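Local coordinates for protein contact-dependent inhibitor A (Enterobacter cloacae subsp. cloacae, PDB 4NTQ) that delivers a toxic ribosomal RNase, carried in its C-terminal region, into target bacteria and is bound here by its immunity protein CdiI, at residues A[212-215]-A[221-224]; A[225-228]-A[232-235]. One frame throughout, in Å; residues are numbered along the deposited sequence.

Contact 1. Residues A[212-215]-A[221-224]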
loop_
_atom_site.group_PDB
_atom_site.type_symbol
_atom_site.label_atom_id
_atom_site.label_comp_id
_atom_site.label_asym_id
_atom_site.label_seq_id
_atom_site.Cartn_x
_atom_site.Cartn_y
_atom_site.Cartn_z
ATOM N N GLY A 212 12.763 -4.205 -10.501
ATOM C CA GLY A 212 11.508 -4.879 -10.777
ATOM C C GLY A 212 10.291 -4.010 -10.507
ATOM O O GLY A 212 10.424 -2.833 -10.193
ATOM N N TRP A 213 9.098 -4.592 -10.611
ATOM C CA TRP A 213 7.865 -3.822 -10.469
ATOM C C TRP A 213 6.828 -4.528 -9.604
ATOM O O TRP A 213 6.790 -5.753 -9.541
ATOM C CB TRP A 213 7.239 -3.580 -11.843
ATOM C CG TRP A 213 8.080 -2.794 -12.807
ATOM C CD1 TRP A 213 8.876 -3.293 -13.797
ATOM C CD2 TRP A 213 8.183 -1.367 -12.891
ATOM N NE1 TRP A 213 9.478 -2.266 -14.481
ATOM C CE2 TRP A 213 9.066 -1.073 -13.948
ATOM C CE3 TRP A 213 7.613 -0.309 -12.175
ATOM C CZ2 TRP A 213 9.397 0.237 -14.306
ATOM C CZ3 TRP A 213 7.943 0.985 -12.527
ATOM C CH2 TRP A 213 8.824 1.248 -13.587
ATOM N N LYS A 214 5.982 -3.750 -8.938
ATOM C CA LYS A 214 4.767 -4.292 -8.339
ATOM C C LYS A 214 3.637 -3.810 -9.230
ATOM O O LYS A 214 3.666 -2.671 -9.688
ATOM C CB LYS A 214 4.582 -3.781 -6.908
ATOM C CG LYS A 214 5.780 -4.054 -6.007
ATOM C CD LYS A 214 5.474 -5.125 -4.984
ATOM C CE LYS A 214 6.691 -5.450 -4.108
ATOM N NZ LYS A 214 7.425 -6.670 -4.577
HETATM N N MSE A 215 2.656 -4.668 -9.498
HETATM C CA MSE A 215 1.565 -4.288 -10.390
HETATM C C MSE A 215 0.232 -4.328 -9.674
HETATM O O MSE A 215 0.003 -5.197 -8.842
HETATM C CB MSE A 215 1.531 -5.196 -11.612
HETATM C CG MSE A 215 0.410 -4.898 -12.597
HETATM SE SE MSE A 215 0.502 -6.066 -14.160
HETATM C CE MSE A 215 2.393 -5.789 -14.587
ATOM N N LYS A 221 -6.094 -3.573 -6.985
ATOM C CA LYS A 221 -5.719 -4.814 -6.316
ATOM C C LYS A 221 -4.334 -5.219 -6.812
ATOM O O LYS A 221 -4.066 -5.171 -8.019
ATOM C CB LYS A 221 -6.714 -5.921 -6.641
ATOM C CG LYS A 221 -8.165 -5.591 -6.353
ATOM C CD LYS A 221 -8.565 -5.962 -4.933
ATOM C CE LYS A 221 -10.065 -5.810 -4.744
ATOM N NZ LYS A 221 -10.814 -6.631 -5.726
ATOM N N ARG A 222 -3.454 -5.612 -5.893
ATOM C CA ARG A 222 -2.128 -6.101 -6.272
ATOM C C ARG A 222 -2.243 -7.437 -6.976
ATOM O O ARG A 222 -2.874 -8.370 -6.462
ATOM C CB ARG A 222 -1.250 -6.262 -5.045
ATOM C CG ARG A 222 0.191 -6.670 -5.324
ATOM C CD ARG A 222 1.044 -6.418 -4.076
ATOM N NE ARG A 222 2.319 -7.132 -4.084
ATOM C CZ ARG A 222 3.261 -6.983 -3.151
ATOM N NH1 ARG A 222 3.069 -6.137 -2.139
ATOM N NH2 ARG A 222 4.393 -7.681 -3.227
ATOM N N ILE A 223 -1.643 -7.531 -8.156
ATOM C CA ILE A 223 -1.692 -8.776 -8.918
ATOM C C ILE A 223 -0.302 -9.294 -9.247
ATOM O O ILE A 223 -0.112 -10.015 -10.235
ATOM C CB ILE A 223 -2.552 -8.670 -10.195
ATOM C CG1 ILE A 223 -2.117 -7.483 -11.051
ATOM C CG2 ILE A 223 -4.026 -8.566 -9.835
ATOM C CD1 ILE A 223 -2.799 -7.448 -12.438
ATOM N N GLY A 224 0.666 -8.907 -8.416
ATOM C CA GLY A 224 1.967 -9.551 -8.420
ATOM C C GLY A 224 3.214 -8.685 -8.342
ATOM O O GLY A 224 3.191 -7.475 -8.587
#
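The guanidinium of Arg222 has Lys214 over one face. Lys214 CD sits 3.3 Å above the guanidinium plane, displaced toward the rim. Round the nitrogens the partners are polar: NE bonds Asp235 O, NH2 bonds Thr225 OG1, and NH1 meets Glu30 and Asn93 of the CdiI chain. The two side chains project from a beta hairpin made of strands 213-216 and 222-226, within an antiparallel sheet. Lys214 bends at chi2 (-109°) and chi4 (-98°), and its NZ ends 3.5 Å from Arg222 NH2, two like charges with no bond between them. Thr225 OG1 bonds both Lys214 NZ and Arg222 NH2. The carboxylates of Asp203, for Lys214, and of Glu30 of the CdiI chain, for Arg222, probably balance the two charges.

Two backbone bonds cross between 212-215 and 221-224, both through Met215, a selenomethionine. Met215 N donates to Gly224 O at 3.0 Å. Ile223 N donates to Met215 O at 2.9 Å. Gly224 has backbone angles at which a side chain would press on the carbonyl O of Ile223. Segments 213-215 and 222-224 run 132° apart, well short of the 180° of a flat antiparallel pair.

An apolar pair lies on the side of the hairpin away from Arg222. The extended start of the Met215 side chain crosses Ile223. Met215 CG lies 3.9 Å from Ile223 CG1, and Met215 SE is 4.0 Å from Ile223 CD1.

Contact 2. Residues A[225-228]-A[232-235]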
loop_
_atom_site.group_PDB
_atom_site.type_symbol
_atom_site.label_atom_id
_atom_site.label_comp_id
_atom_site.label_asym_id
_atom_site.label_seq_id
_atom_site.Cartn_x
_atom_site.Cartn_y
_atom_site.Cartn_z
ATOM N N THR A 225 4.321 -9.332 -7.991
ATOM C CA THR A 225 5.635 -8.722 -8.100
ATOM C C THR A 225 6.189 -9.155 -9.449
ATOM O O THR A 225 6.040 -10.310 -9.808
ATOM C CB THR A 225 6.556 -9.210 -6.983
ATOM O OG1 THR A 225 6.107 -8.678 -5.727
ATOM C CG2 THR A 225 7.989 -8.758 -7.247
ATOM N N TYR A 226 6.801 -8.242 -10.200
ATOM C CA TYR A 226 7.234 -8.531 -11.573
ATOM C C TYR A 226 8.688 -8.165 -11.837
ATOM O O TYR A 226 9.221 -7.246 -11.211
ATOM C CB TYR A 226 6.353 -7.790 -12.588
ATOM C CG TYR A 226 4.933 -8.304 -12.649
ATOM C CD1 TYR A 226 4.488 -9.056 -13.735
ATOM C CD2 TYR A 226 4.037 -8.045 -11.617
ATOM C CE1 TYR A 226 3.182 -9.534 -13.786
ATOM C CE2 TYR A 226 2.754 -8.510 -11.659
ATOM C CZ TYR A 226 2.322 -9.258 -12.743
ATOM O OH TYR A 226 1.028 -9.719 -12.764
ATOM N N ASP A 227 9.326 -8.869 -12.774
ATOM C CA ASP A 227 10.700 -8.521 -13.163
ATOM C C ASP A 227 10.746 -7.345 -14.139
ATOM O O ASP A 227 9.719 -6.716 -14.405
ATOM C CB ASP A 227 11.516 -9.732 -13.653
ATOM C CG ASP A 227 11.072 -10.268 -15.010
ATOM O OD1 ASP A 227 11.348 -11.460 -15.259
ATOM O OD2 ASP A 227 10.484 -9.532 -15.836
ATOM N N SER A 228 11.930 -7.046 -14.667
ATOM C CA SER A 228 12.105 -5.822 -15.451
ATOM C C SER A 228 11.406 -5.877 -16.814
ATOM O O SER A 228 11.326 -4.870 -17.520
ATOM C CB SER A 228 13.591 -5.460 -15.603
ATOM O OG SER A 228 14.294 -6.423 -16.367
ATOM N N ARG A 232 5.772 -12.145 -14.186
ATOM C CA ARG A 232 5.391 -12.370 -12.803
ATOM C C ARG A 232 6.388 -13.268 -12.105
ATOM O O ARG A 232 6.771 -14.313 -12.627
ATOM C CB ARG A 232 4.007 -13.021 -12.746
ATOM C CG ARG A 232 3.304 -12.882 -11.418
ATOM C CD ARG A 232 2.028 -13.708 -11.389
ATOM N NE ARG A 232 1.232 -13.416 -10.209
ATOM C CZ ARG A 232 1.470 -13.935 -9.009
ATOM N NH1 ARG A 232 2.479 -14.769 -8.834
ATOM N NH2 ARG A 232 0.701 -13.611 -7.981
ATOM N N ILE A 233 6.801 -12.861 -10.913
ATOM C CA ILE A 233 7.785 -13.613 -10.157
ATOM C C ILE A 233 7.087 -14.311 -9.016
ATOM O O ILE A 233 7.269 -15.500 -8.802
ATOM C CB ILE A 233 8.850 -12.680 -9.558
ATOM C CG1 ILE A 233 9.663 -12.011 -10.663
ATOM C CG2 ILE A 233 9.748 -13.444 -8.599
ATOM C CD1 ILE A 233 10.402 -12.980 -11.544
ATOM N N LYS A 234 6.288 -13.544 -8.286
ATOM C CA LYS A 234 5.615 -14.011 -7.085
ATOM C C LYS A 234 4.521 -13.009 -6.746
ATOM O O LYS A 234 4.260 -12.075 -7.511
ATOM C CB LYS A 234 6.609 -14.093 -5.929
ATOM C CG LYS A 234 7.231 -12.754 -5.590
ATOM C CD LYS A 234 8.435 -12.882 -4.661
ATOM C CE LYS A 234 9.019 -11.506 -4.341
ATOM N NZ LYS A 234 10.311 -11.572 -3.584
ATOM N N ASP A 235 3.883 -13.193 -5.599
ATOM C CA ASP A 235 2.874 -12.244 -5.147
ATOM C C ASP A 235 3.498 -10.859 -4.936
ATOM O O ASP A 235 2.789 -9.863 -5.026
ATOM C CB ASP A 235 2.203 -12.738 -3.860
ATOM C CG ASP A 235 1.171 -13.818 -4.118
ATOM O OD1 ASP A 235 1.278 -14.507 -5.157
ATOM O OD2 ASP A 235 0.245 -13.969 -3.284
#
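A classic beta bulge marks this contact: Ile233 and Lys234 both face Thr225. It lies in the C-terminal beta hairpin, where strand 232-234 is the outermost strand of the sheet within this chain. Thr225 grips the bulge from both ends of its backbone. Ile233 N donates to Thr225 O at 2.9 Å, and Thr225 N donates to Lys234 O at 2.8 Å. The next pair, Tyr226 with Arg232, is antiparallel and non-hydrogen-bonded.

The Tyr226 ring lies against the start of Arg232. Arg232 CA stands over the ring face, 4.0 Å from the centroid, in a CH-pi contact. CG of Arg232 lies above the same ring, near its rim. Arg232 CG is anti to the backbone N (chi1 -160°), and from there the chain runs extended to NE. The phenol OH of Tyr226 bonds Ile223 O.

Thr225 and Lys234 run side by side, with Thr225 CB 3.9 Å from Lys234 CG. Ile233 CD1 packs on Asp227 CB, and Asp227 OD2 takes bonds from Gly229 N and Asn231 N of the turn.

At the C-terminal residue, Asp235 OD2 bonds Glu128 N of the CdiI chain and Asp235 O bonds its Ser127 OG. Lys234 O lies over one guanidinium face of Arg232. At the guanidinium edge, in plane, Arg232 NH2 forms a salt bridge of 3.0 Å to Asp235 OD1, meeting the carboxylate from 50° above its plane.

Contacts 1 and 2 belong to successive hairpins of one sheet. They share strand 222-226, which runs from Gly224 in contact 1 straight into Thr225 in contact 2. Their centres are about 7 Å apart. The pairing of strands 213-216 and 222-226 continues past contact 1, where Trp213 O and Tyr226 N are 2.6 Å apart, a probable hydrogen bond. Nearby, Trp213 CD1 packs on Asp227 O at 3.6 Å. On the side of the sheet away from Lys214, Met215 CB packs on Tyr226 CE2 at 3.5 Å. Both contacts face the immunity protein: Arg222 of contact 1 and Asp235 of contact 2 bind CdiI, and both touch its Ser127.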